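Long-range contacts in 4-alpha-glucanotransferase (Streptococcus agalactiae, PDB 6M6T), which is an amylomaltase, a carbohydrate-active enzyme of the TIM-barrel clan that holds glycan ligands in a pocket at the carboxyl ends of its barrel strands: residues G300-W305 and E350-L355; A342-Y347 and P362-M367; N388-A393 and S441-T446. All blocks are in the same frame, centred on the assembly; numbering follows the deposited sequence.

Contact 1: residues G300-W305 and E350-L355; sequences GFSDYW and ERAERL
The four-stranded antiparallel sheet that accompanies the TIM barrel meets one of the barrel helices here: the turn leading into strand 303-308 packs on the first residues of helix 350-359, which follows barrel strand 340-342. The interface is small, burying 204 Å² in total, and it is held mainly by van der Waals packing of helix side chains on the backbone and CB atoms of the turn. Leu355 supplies the apolar centre. Leu355 CD1 lies 3.7 Å from Phe301 C and 3.8 Å from Phe301 CB, so it rests on the peptide link between Phe301 and Ser302 and not on the aromatic ring. That ring leads away from the helix, with CG anti to its own carbonyl carbon (chi1 -68°), and makes edge-to-face stacks with Trp279 and with Phe328 of helix 324-335. Leu355 also touches Phe328, which ties the two helices to the same patch. One turn earlier in the helix is Ala352, and Ser302 is its nearest backbone neighbour in the turn. Ser302 CB points at the helix, and Ser302 OG stands 4.0 Å from Ala352 CB, in the crowded position between backbone N and carbonyl carbon (chi1 80°). The hydroxyl finds its polar partner within its own turn, in a hydrogen bond with Lys299 O. At the exposed margin Asp303 and the extended Arg351 chain cross at about a right angle, carboxylate and guanidinium planes 87° apart. The acid approaches the aliphatic part of the arginine, Asp303 OD2 being 3.5 Å from Arg351 CD, whereas Arg351 NE is 4.6 Å from that same OD2.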
loop_
_atom_site.group_PDB
_atom_site.type_symbol
_atom_site.label_atom_id
_atom_site.label_comp_id
_atom_site.label_asym_id
_atom_site.label_seq_id
_atom_site.Cartn_x
_atom_site.Cartn_y
_atom_site.Cartn_z
ATOM N N GLY A 300 -10.516 12.245 2.086
ATOM C CA GLY A 300 -9.575 13.244 2.554
ATOM C C GLY A 300 -9.305 14.368 1.580
ATOM O O GLY A 300 -8.715 15.379 1.987
ATOM N N PHE A 301 -9.707 14.224 0.311
ATOM C CA PHE A 301 -9.547 15.312 -0.647
ATOM C C PHE A 301 -10.767 16.220 -0.719
ATOM O O PHE A 301 -10.683 17.296 -1.313
ATOM C CB PHE A 301 -9.194 14.744 -2.028
ATOM C CG PHE A 301 -7.843 14.116 -2.057
ATOM C CD1 PHE A 301 -6.714 14.888 -2.286
ATOM C CD2 PHE A 301 -7.683 12.763 -1.779
ATOM C CE1 PHE A 301 -5.445 14.322 -2.272
ATOM C CE2 PHE A 301 -6.418 12.182 -1.770
ATOM C CZ PHE A 301 -5.299 12.961 -2.019
ATOM N N SER A 302 -11.885 15.833 -0.108
ATOM C CA SER A 302 -13.035 16.715 0.031
ATOM C C SER A 302 -13.124 17.322 1.429
ATOM O O SER A 302 -13.274 18.539 1.572
ATOM C CB SER A 302 -14.326 15.954 -0.307
ATOM O OG SER A 302 -14.762 15.147 0.782
ATOM N N ASP A 303 -13.027 16.486 2.459
ATOM C CA ASP A 303 -13.157 16.892 3.857
ATOM C C ASP A 303 -12.376 15.873 4.675
ATOM O O ASP A 303 -12.753 14.698 4.689
ATOM C CB ASP A 303 -14.626 16.904 4.317
ATOM C CG ASP A 303 -15.444 18.046 3.723
ATOM O OD1 ASP A 303 -15.108 19.218 4.013
ATOM O OD2 ASP A 303 -16.451 17.768 3.001
ATOM N N TYR A 304 -11.311 16.297 5.357
ATOM C CA TYR A 304 -10.555 15.385 6.215
ATOM C C TYR A 304 -10.821 15.673 7.690
ATOM O O TYR A 304 -11.145 16.799 8.085
ATOM C CB TYR A 304 -9.043 15.449 5.958
ATOM C CG TYR A 304 -8.454 16.780 6.307
ATOM C CD1 TYR A 304 -8.550 17.839 5.416
ATOM C CD2 TYR A 304 -7.836 17.001 7.531
ATOM C CE1 TYR A 304 -8.038 19.078 5.717
ATOM C CE2 TYR A 304 -7.324 18.255 7.846
ATOM C CZ TYR A 304 -7.423 19.280 6.924
ATOM O OH TYR A 304 -6.932 20.530 7.172
ATOM N N TRP A 305 -10.680 14.632 8.501
ATOM C CA TRP A 305 -10.890 14.729 9.936
ATOM C C TRP A 305 -9.575 15.085 10.622
ATOM O O TRP A 305 -8.553 14.436 10.383
ATOM C CB TRP A 305 -11.437 13.411 10.469
ATOM C CG TRP A 305 -11.680 13.417 11.925
ATOM C CD1 TRP A 305 -10.847 12.945 12.896
ATOM C CD2 TRP A 305 -12.843 13.912 12.595
ATOM N NE1 TRP A 305 -11.425 13.109 14.128
ATOM C CE2 TRP A 305 -12.651 13.700 13.971
ATOM C CE3 TRP A 305 -14.028 14.513 12.163
ATOM C CZ2 TRP A 305 -13.598 14.067 14.918
ATOM C CZ3 TRP A 305 -14.967 14.878 13.104
ATOM C CH2 TRP A 305 -14.749 14.652 14.467
ATOM N N GLU A 350 -22.220 14.825 -0.205
ATOM C CA GLU A 350 -22.345 15.231 -1.600
ATOM C C GLU A 350 -21.122 15.985 -2.115
ATOM O O GLU A 350 -20.949 16.096 -3.332
ATOM C CB GLU A 350 -23.644 16.032 -1.806
ATOM C CG GLU A 350 -24.773 15.181 -2.463
ATOM C CD GLU A 350 -25.487 14.226 -1.481
ATOM O OE1 GLU A 350 -26.344 13.431 -1.931
ATOM O OE2 GLU A 350 -25.209 14.264 -0.267
ATOM N N ARG A 351 -20.260 16.488 -1.234
ATOM C CA ARG A 351 -18.986 17.029 -1.720
ATOM C C ARG A 351 -18.094 15.925 -2.288
ATOM O O ARG A 351 -17.462 16.102 -3.339
ATOM C CB ARG A 351 -18.257 17.786 -0.606
ATOM C CG ARG A 351 -18.807 19.179 -0.370
ATOM C CD ARG A 351 -18.175 19.895 0.859
ATOM N NE ARG A 351 -18.711 21.248 0.951
ATOM C CZ ARG A 351 -18.390 22.223 0.111
ATOM N NH1 ARG A 351 -17.496 22.013 -0.852
ATOM N NH2 ARG A 351 -18.957 23.414 0.235
ATOM N N ALA A 352 -18.065 14.765 -1.621
ATOM C CA ALA A 352 -17.290 13.622 -2.111
ATOM C C ALA A 352 -17.863 13.052 -3.409
ATOM O O ALA A 352 -17.109 12.664 -4.322
ATOM C CB ALA A 352 -17.237 12.532 -1.038
ATOM N N GLU A 353 -19.197 12.971 -3.500
ATOM C CA GLU A 353 -19.808 12.469 -4.721
ATOM C C GLU A 353 -19.571 13.423 -5.888
ATOM O O GLU A 353 -19.396 12.978 -7.035
ATOM C CB GLU A 353 -21.293 12.221 -4.490
ATOM C CG GLU A 353 -21.591 11.093 -3.501
ATOM C CD GLU A 353 -23.097 10.906 -3.236
ATOM O OE1 GLU A 353 -23.747 11.849 -2.723
ATOM O OE2 GLU A 353 -23.635 9.815 -3.543
ATOM N N ARG A 354 -19.520 14.730 -5.613
ATOM C CA ARG A 354 -19.164 15.672 -6.671
ATOM C C ARG A 354 -17.704 15.510 -7.088
ATOM O O ARG A 354 -17.392 15.580 -8.284
ATOM C CB ARG A 354 -19.445 17.115 -6.226
ATOM C CG ARG A 354 -20.880 17.388 -5.835
ATOM C CD ARG A 354 -21.513 18.476 -6.663
ATOM N NE ARG A 354 -20.892 19.769 -6.404
ATOM C CZ ARG A 354 -21.190 20.886 -7.060
ATOM N NH1 ARG A 354 -22.114 20.865 -8.020
ATOM N NH2 ARG A 354 -20.570 22.025 -6.748
ATOM N N LEU A 355 -16.796 15.331 -6.113
ATOM C CA LEU A 355 -15.395 15.033 -6.422
ATOM C C LEU A 355 -15.286 13.885 -7.404
ATOM O O LEU A 355 -14.644 14.007 -8.461
ATOM C CB LEU A 355 -14.620 14.684 -5.153
ATOM C CG LEU A 355 -13.454 15.591 -4.783
ATOM C CD1 LEU A 355 -12.612 14.940 -3.687
ATOM C CD2 LEU A 355 -12.624 15.904 -6.003
#

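Contact 2: residues A342-Y347 and P362-M367; sequences AENLGY and PGMKIM. With AC1 (4,6-dideoxy-4-{[(1S,4R,5S,6S)-4,5,6-trihydroxy-3-(hydroxymethyl)cyclohex-2-en-1-yl]amino}-alpha-D-glucopyranose), chain J; GLC (alpha-D-glucopyranose), chain B.
The ring of Tyr347 presents its edge to the cyclohexene ring of AC1, whose O2B lies in the tyrosine plane, 2.9 Å from Tyr347 CE2, while the ring of Trp319 meets the tyrosine obliquely. At the tip, O3 of the glucose part of AC1 donates a hydrogen bond of 3.0 Å to Tyr347 OH, which is also bonded to Pro250 O. A second flat group, the amide of Asn344, turns toward strand 363-366. Its OD1 receives Met364 N in the carbonyl plane, 3.1 Å away and with a straight N-H...O angle of 180°, so the side chain stands in for a backbone carbonyl. The third, the Glu343 carboxylate, belongs to the pocket: OE2 accepts from His297 N and lies 2.4 Å from AC1 O4, and OE1 takes a weak bond from Leu345 N.

In the order of the TIM barrel, strands 340-342 and 363-366 are consecutive, linked through helix 350-359 as a beta-alpha-beta crossover, and this meeting closes the barrel. Ala342 N donates to Pro362 O at 2.8 Å (174°), the acceptor being addressed nearly along its C=O axis; one step on, Gly363 CA makes a C-H...O contact with Ala342 O. Beyond that point side chains take over the joining. Glu343 has CG anti to the backbone N (chi1 -161°), and the chain bends at chi2, so Glu343 CG meets Met364 SD at 3.5 Å while the carboxylate turns to the ligand. Leu345 and Ile366 cross at about a right angle, both leucine methyls lying against the CG1-CD1 arm of Ile366, with Leu345 CD1 3.3 Å from Ile366 CD1.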
loop_
_atom_site.group_PDB
_atom_site.type_symbol
_atom_site.label_atom_id
_atom_site.label_comp_id
_atom_site.label_asym_id
_atom_site.label_seq_id
_atom_site.Cartn_x
_atom_site.Cartn_y
_atom_site.Cartn_z
ATOM N N ALA A 342 -10.299 5.540 -7.318
ATOM C CA ALA A 342 -10.504 6.311 -6.103
ATOM C C ALA A 342 -11.123 5.438 -5.024
ATOM O O ALA A 342 -12.153 4.794 -5.249
ATOM C CB ALA A 342 -11.402 7.511 -6.382
ATOM N N GLU A 343 -10.503 5.429 -3.855
ATOM C CA GLU A 343 -10.995 4.666 -2.710
ATOM C C GLU A 343 -11.924 5.575 -1.912
ATOM O O GLU A 343 -11.474 6.378 -1.096
ATOM C CB GLU A 343 -9.818 4.169 -1.870
ATOM C CG GLU A 343 -10.140 3.011 -0.935
ATOM C CD GLU A 343 -10.501 3.477 0.478
ATOM O OE1 GLU A 343 -11.666 3.306 0.879
ATOM O OE2 GLU A 343 -9.630 4.009 1.208
ATOM N N ASN A 344 -13.234 5.450 -2.125
ATOM C CA ASN A 344 -14.149 6.423 -1.531
ATOM C C ASN A 344 -15.061 5.809 -0.478
ATOM O O ASN A 344 -16.264 6.082 -0.449
ATOM C CB ASN A 344 -14.980 7.096 -2.623
ATOM C CG ASN A 344 -15.807 6.112 -3.421
ATOM O OD1 ASN A 344 -15.439 4.949 -3.586
ATOM N ND2 ASN A 344 -16.936 6.579 -3.922
ATOM N N LEU A 345 -14.502 4.992 0.402
ATOM C CA LEU A 345 -15.288 4.318 1.422
ATOM C C LEU A 345 -15.457 5.209 2.643
ATOM O O LEU A 345 -14.495 5.817 3.116
ATOM C CB LEU A 345 -14.625 3.002 1.811
ATOM C CG LEU A 345 -14.828 1.954 0.715
ATOM C CD1 LEU A 345 -13.608 1.063 0.609
ATOM C CD2 LEU A 345 -16.101 1.127 0.973
ATOM N N GLY A 346 -16.680 5.299 3.133
ATOM C CA GLY A 346 -16.947 5.977 4.394
ATOM C C GLY A 346 -17.283 7.445 4.227
ATOM O O GLY A 346 -16.838 8.116 3.296
ATOM N N TYR A 347 -18.111 7.941 5.152
ATOM C CA TYR A 347 -18.295 9.375 5.381
ATOM C C TYR A 347 -18.627 10.099 4.089
ATOM O O TYR A 347 -18.224 11.245 3.869
ATOM C CB TYR A 347 -17.061 9.989 6.060
ATOM C CG TYR A 347 -16.564 9.162 7.233
ATOM C CD1 TYR A 347 -17.121 9.306 8.496
ATOM C CD2 TYR A 347 -15.561 8.219 7.070
ATOM C CE1 TYR A 347 -16.690 8.540 9.551
ATOM C CE2 TYR A 347 -15.141 7.450 8.110
ATOM C CZ TYR A 347 -15.695 7.614 9.346
ATOM O OH TYR A 347 -15.248 6.842 10.386
ATOM N N PRO A 362 -13.114 5.446 -11.570
ATOM C CA PRO A 362 -13.875 4.449 -10.812
ATOM C C PRO A 362 -13.724 4.629 -9.306
ATOM O O PRO A 362 -12.674 5.015 -8.790
ATOM C CB PRO A 362 -13.287 3.108 -11.279
ATOM C CG PRO A 362 -12.355 3.425 -12.427
ATOM C CD PRO A 362 -12.497 4.865 -12.778
ATOM N N GLY A 363 -14.808 4.333 -8.598
ATOM C CA GLY A 363 -14.783 4.189 -7.166
ATOM C C GLY A 363 -14.994 2.746 -6.753
ATOM O O GLY A 363 -15.071 1.839 -7.575
ATOM N N MET A 364 -15.115 2.554 -5.449
ATOM C CA MET A 364 -15.094 1.217 -4.886
ATOM C C MET A 364 -16.488 0.752 -4.482
ATOM O O MET A 364 -17.419 1.547 -4.321
ATOM C CB MET A 364 -14.146 1.167 -3.686
ATOM C CG MET A 364 -12.701 1.495 -4.050
ATOM S SD MET A 364 -11.523 0.553 -3.071
ATOM C CE MET A 364 -10.057 0.661 -4.108
ATOM N N LYS A 365 -16.616 -0.572 -4.344
ATOM C CA LYS A 365 -17.805 -1.246 -3.820
ATOM C C LYS A 365 -17.304 -2.448 -3.024
ATOM O O LYS A 365 -16.699 -3.367 -3.589
ATOM C CB LYS A 365 -18.770 -1.682 -4.934
ATOM C CG LYS A 365 -19.605 -0.548 -5.570
ATOM C CD LYS A 365 -20.568 0.114 -4.561
ATOM C CE LYS A 365 -21.209 1.399 -5.108
ATOM N NZ LYS A 365 -21.471 1.323 -6.587
ATOM N N ILE A 366 -17.517 -2.430 -1.715
ATOM C CA ILE A 366 -17.025 -3.480 -0.836
ATOM C C ILE A 366 -18.232 -4.305 -0.424
ATOM O O ILE A 366 -18.995 -3.913 0.462
ATOM C CB ILE A 366 -16.268 -2.917 0.374
ATOM C CG1 ILE A 366 -14.985 -2.220 -0.089
ATOM C CG2 ILE A 366 -15.942 -4.024 1.398
ATOM C CD1 ILE A 366 -13.868 -2.204 0.960
ATOM N N MET A 367 -18.401 -5.464 -1.057
ATOM C CA MET A 367 -19.627 -6.229 -0.869
ATOM C C MET A 367 -19.863 -6.632 0.575
ATOM O O MET A 367 -20.988 -7.009 0.921
ATOM C CB MET A 367 -19.597 -7.494 -1.703
ATOM C CG MET A 367 -20.953 -7.986 -2.199
ATOM S SD MET A 367 -20.636 -9.355 -3.338
ATOM C CE MET A 367 -18.868 -9.181 -3.523
HETATM C C1 AC1 J . -17.140 2.054 7.845
HETATM O O2 AC1 J . -17.037 3.496 9.796
HETATM C C2 AC1 J . -16.243 2.685 8.911
HETATM C C4A AC1 J . -10.312 4.296 5.005
HETATM C C3 AC1 J . -15.257 3.593 8.238
HETATM O O3 AC1 J . -14.451 4.155 9.266
HETATM C C4 AC1 J . -14.394 2.794 7.260
HETATM N N4A AC1 J . -13.501 3.664 6.490
HETATM C C5 AC1 J . -15.258 2.071 6.248
HETATM O O5 AC1 J . -16.297 1.276 6.904
HETATM C C6 AC1 J . -14.330 1.209 5.366
HETATM C C1B AC1 J . -12.240 4.024 7.153
HETATM C C2B AC1 J . -11.826 5.332 6.557
HETATM O O2B AC1 J . -12.947 6.210 6.664
HETATM C C3B AC1 J . -11.537 5.120 5.093
HETATM O O3B AC1 J . -11.232 6.357 4.464
HETATM O O4 AC1 J . -10.057 3.993 3.618
HETATM C C5B AC1 J . -10.420 3.142 5.798
HETATM C C7B AC1 J . -11.305 3.037 6.872
HETATM C C6B AC1 J . -9.472 1.997 5.510
HETATM O O6B AC1 J . -9.184 2.050 4.111
HETATM C C1 GLC B . -21.548 2.993 5.000
HETATM C C2 GLC B . -20.140 3.230 4.349
HETATM C C3 GLC B . -19.032 2.518 5.150
HETATM C C4 GLC B . -19.103 3.212 6.525
HETATM C C5 GLC B . -20.413 2.711 7.191
HETATM C C6 GLC B . -20.448 3.023 8.697
HETATM O O1 GLC B . -21.970 1.631 4.828
HETATM O O2 GLC B . -20.100 2.844 2.952
HETATM O O3 GLC B . -17.766 2.687 4.490
HETATM O O4 GLC B . -17.877 3.179 7.345
HETATM O O5 GLC B . -21.536 3.333 6.434
HETATM O O6 GLC B . -21.013 1.944 9.460
#

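Contact 3: residues N388-A393 and S441-T446; sequences NTIAYA and SQTTIT
From CB, the side chain of Tyr392 swings CG anti to its carbonyl carbon (chi1 -57°) and runs alongside Ile445, pointing the same way. CD2 and CE2 form the flank that touches, CE2 reaching Ile445 CB at 3.4 Å; CZ then passes Ile445 CG1 at 4.1 Å, and OH ends in a hydrogen bond with Gln45 OE1 on strand 43-45. Ile390 lies next along the same face: its CG2 meets Ile445 CG1 at 3.9 Å, while CD1, on the other branch, packs 3.8 Å from Thr443 CB. Thr443 in turn touches Phe43, so this face is the interior of the TIM barrel, whose seventh and eighth strands, 389-392 and 443-447, are joined here as parallel neighbours. Ala391 is the residue gripped by the backbone. Its N donates to Thr443 O at 2.9 Å (164°), and its O accepts from Ile445 N at 2.9 Å (158°), the acceptor there being approached nearly along the C=O axis. Ala391 CB and Thr444 point to the outer face, where both touch Leu436 of helix 428-438, part of the crossover between the two strands. Just ahead of the eighth strand, Ser441 OG donates to Thr389 OG1 at 2.8 Å, and the threonine hydroxyl is bonded as well to Thr386 O. The same serine oxygen lies 3.4 Å from Ala391 CB.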
loop_
_atom_site.group_PDB
_atom_site.type_symbol
_atom_site.label_atom_id
_atom_site.label_comp_id
_atom_site.label_asym_id
_atom_site.label_seq_id
_atom_site.Cartn_x
_atom_site.Cartn_y
_atom_site.Cartn_z
ATOM N N ASN A 388 -18.743 1.722 -13.910
ATOM C CA ASN A 388 -17.567 2.507 -13.523
ATOM C C ASN A 388 -17.292 2.392 -12.019
ATOM O O ASN A 388 -17.312 3.372 -11.274
ATOM C CB ASN A 388 -17.753 3.956 -13.940
ATOM C CG ASN A 388 -16.465 4.720 -13.950
ATOM O OD1 ASN A 388 -15.406 4.161 -14.245
ATOM N ND2 ASN A 388 -16.538 6.019 -13.633
ATOM N N THR A 389 -17.045 1.155 -11.581
ATOM C CA THR A 389 -16.634 0.845 -10.218
ATOM C C THR A 389 -15.720 -0.379 -10.240
ATOM O O THR A 389 -15.743 -1.189 -11.178
ATOM C CB THR A 389 -17.830 0.572 -9.276
ATOM O OG1 THR A 389 -18.515 -0.622 -9.681
ATOM C CG2 THR A 389 -18.825 1.737 -9.217
ATOM N N ILE A 390 -14.926 -0.516 -9.177
ATOM C CA ILE A 390 -14.056 -1.669 -8.948
ATOM C C ILE A 390 -14.616 -2.417 -7.752
ATOM O O ILE A 390 -14.617 -1.883 -6.642
ATOM C CB ILE A 390 -12.613 -1.250 -8.658
ATOM C CG1 ILE A 390 -12.087 -0.253 -9.691
ATOM C CG2 ILE A 390 -11.734 -2.481 -8.508
ATOM C CD1 ILE A 390 -12.436 -0.587 -11.123
ATOM N N ALA A 391 -15.072 -3.642 -7.931
ATOM C CA ALA A 391 -15.753 -4.328 -6.840
ATOM C C ALA A 391 -14.833 -5.326 -6.154
ATOM O O ALA A 391 -14.111 -6.074 -6.814
ATOM C CB ALA A 391 -17.015 -5.032 -7.329
ATOM N N TYR A 392 -14.864 -5.312 -4.816
ATOM C CA TYR A 392 -14.138 -6.228 -3.945
ATOM C C TYR A 392 -15.121 -7.027 -3.110
ATOM O O TYR A 392 -16.232 -6.570 -2.810
ATOM C CB TYR A 392 -13.200 -5.509 -2.962
ATOM C CG TYR A 392 -12.210 -4.629 -3.640
ATOM C CD1 TYR A 392 -12.546 -3.336 -3.996
ATOM C CD2 TYR A 392 -10.954 -5.101 -3.970
ATOM C CE1 TYR A 392 -11.650 -2.534 -4.637
ATOM C CE2 TYR A 392 -10.048 -4.304 -4.617
ATOM C CZ TYR A 392 -10.402 -3.019 -4.952
ATOM O OH TYR A 392 -9.499 -2.214 -5.595
ATOM N N ALA A 393 -14.693 -8.228 -2.735
ATOM C CA ALA A 393 -15.378 -8.948 -1.675
ATOM C C ALA A 393 -15.074 -8.290 -0.346
ATOM O O ALA A 393 -15.979 -7.925 0.416
ATOM C CB ALA A 393 -14.937 -10.409 -1.676
ATOM N N SER A 441 -19.836 -4.602 -12.534
ATOM C CA SER A 441 -18.619 -3.819 -12.338
ATOM C C SER A 441 -17.618 -4.102 -13.451
ATOM O O SER A 441 -17.504 -5.235 -13.922
ATOM C CB SER A 441 -17.989 -4.143 -10.974
ATOM O OG SER A 441 -18.523 -3.365 -9.914
ATOM N N GLN A 442 -16.882 -3.068 -13.879
ATOM C CA GLN A 442 -15.923 -3.286 -14.957
ATOM C C GLN A 442 -14.781 -4.175 -14.504
ATOM O O GLN A 442 -14.297 -4.998 -15.291
ATOM C CB GLN A 442 -15.396 -1.958 -15.508
ATOM C CG GLN A 442 -14.321 -1.247 -14.679
ATOM C CD GLN A 442 -13.964 0.142 -15.237
ATOM O OE1 GLN A 442 -14.782 1.075 -15.216
ATOM N NE2 GLN A 442 -12.735 0.279 -15.737
ATOM N N THR A 443 -14.375 -4.062 -13.236
ATOM C CA THR A 443 -13.294 -4.856 -12.670
ATOM C C THR A 443 -13.700 -5.364 -11.298
ATOM O O THR A 443 -14.296 -4.634 -10.514
ATOM C CB THR A 443 -11.994 -4.047 -12.547
ATOM O OG1 THR A 443 -11.742 -3.332 -13.766
ATOM C CG2 THR A 443 -10.818 -4.968 -12.261
ATOM N N THR A 444 -13.380 -6.615 -11.014
ATOM C CA THR A 444 -13.550 -7.195 -9.693
ATOM C C THR A 444 -12.221 -7.783 -9.255
ATOM O O THR A 444 -11.479 -8.345 -10.072
ATOM C CB THR A 444 -14.625 -8.284 -9.689
ATOM O OG1 THR A 444 -14.325 -9.247 -10.714
ATOM C CG2 THR A 444 -16.033 -7.672 -9.914
ATOM N N ILE A 445 -11.918 -7.641 -7.969
ATOM C CA ILE A 445 -10.642 -8.074 -7.409
ATOM C C ILE A 445 -10.900 -9.101 -6.320
ATOM O O ILE A 445 -11.741 -8.888 -5.438
ATOM C CB ILE A 445 -9.827 -6.899 -6.850
ATOM C CG1 ILE A 445 -9.750 -5.780 -7.878
ATOM C CG2 ILE A 445 -8.441 -7.361 -6.510
ATOM C CD1 ILE A 445 -8.940 -6.163 -9.076
ATOM N N THR A 446 -10.163 -10.202 -6.373
ATOM C CA THR A 446 -10.333 -11.308 -5.447
ATOM C C THR A 446 -9.182 -11.326 -4.454
ATOM O O THR A 446 -8.013 -11.237 -4.845
ATOM C CB THR A 446 -10.420 -12.623 -6.206
ATOM O OG1 THR A 446 -11.591 -12.590 -7.039
ATOM C CG2 THR A 446 -10.488 -13.801 -5.221
#

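Contacts 2 and 3 both belong to the barrel wall and meet through adjacent strands, 363-366 and 389-392: Gly363 O and Lys365 O probably accept hydrogen bonds from Ile390 N and Tyr392 N, and Met364 CE packs on Tyr392 OH, so 340-342, 363-366, 389-392 and 443-447 form one continuous run of wall. Contact 3, between the last two of these strands, has regular backbone pairing; contact 2, at the pocket end, gives way to side-chain bonding and ligand contacts. Contact 1 is largely buried but has a solvent-facing edge, and it joins a sheet turn to a helix mainly through van der Waals packing. Helix 350-359 of contact 1 is followed in the chain by strand 363-366 of contact 2, and the centres of the two contacts are about 12 Å apart.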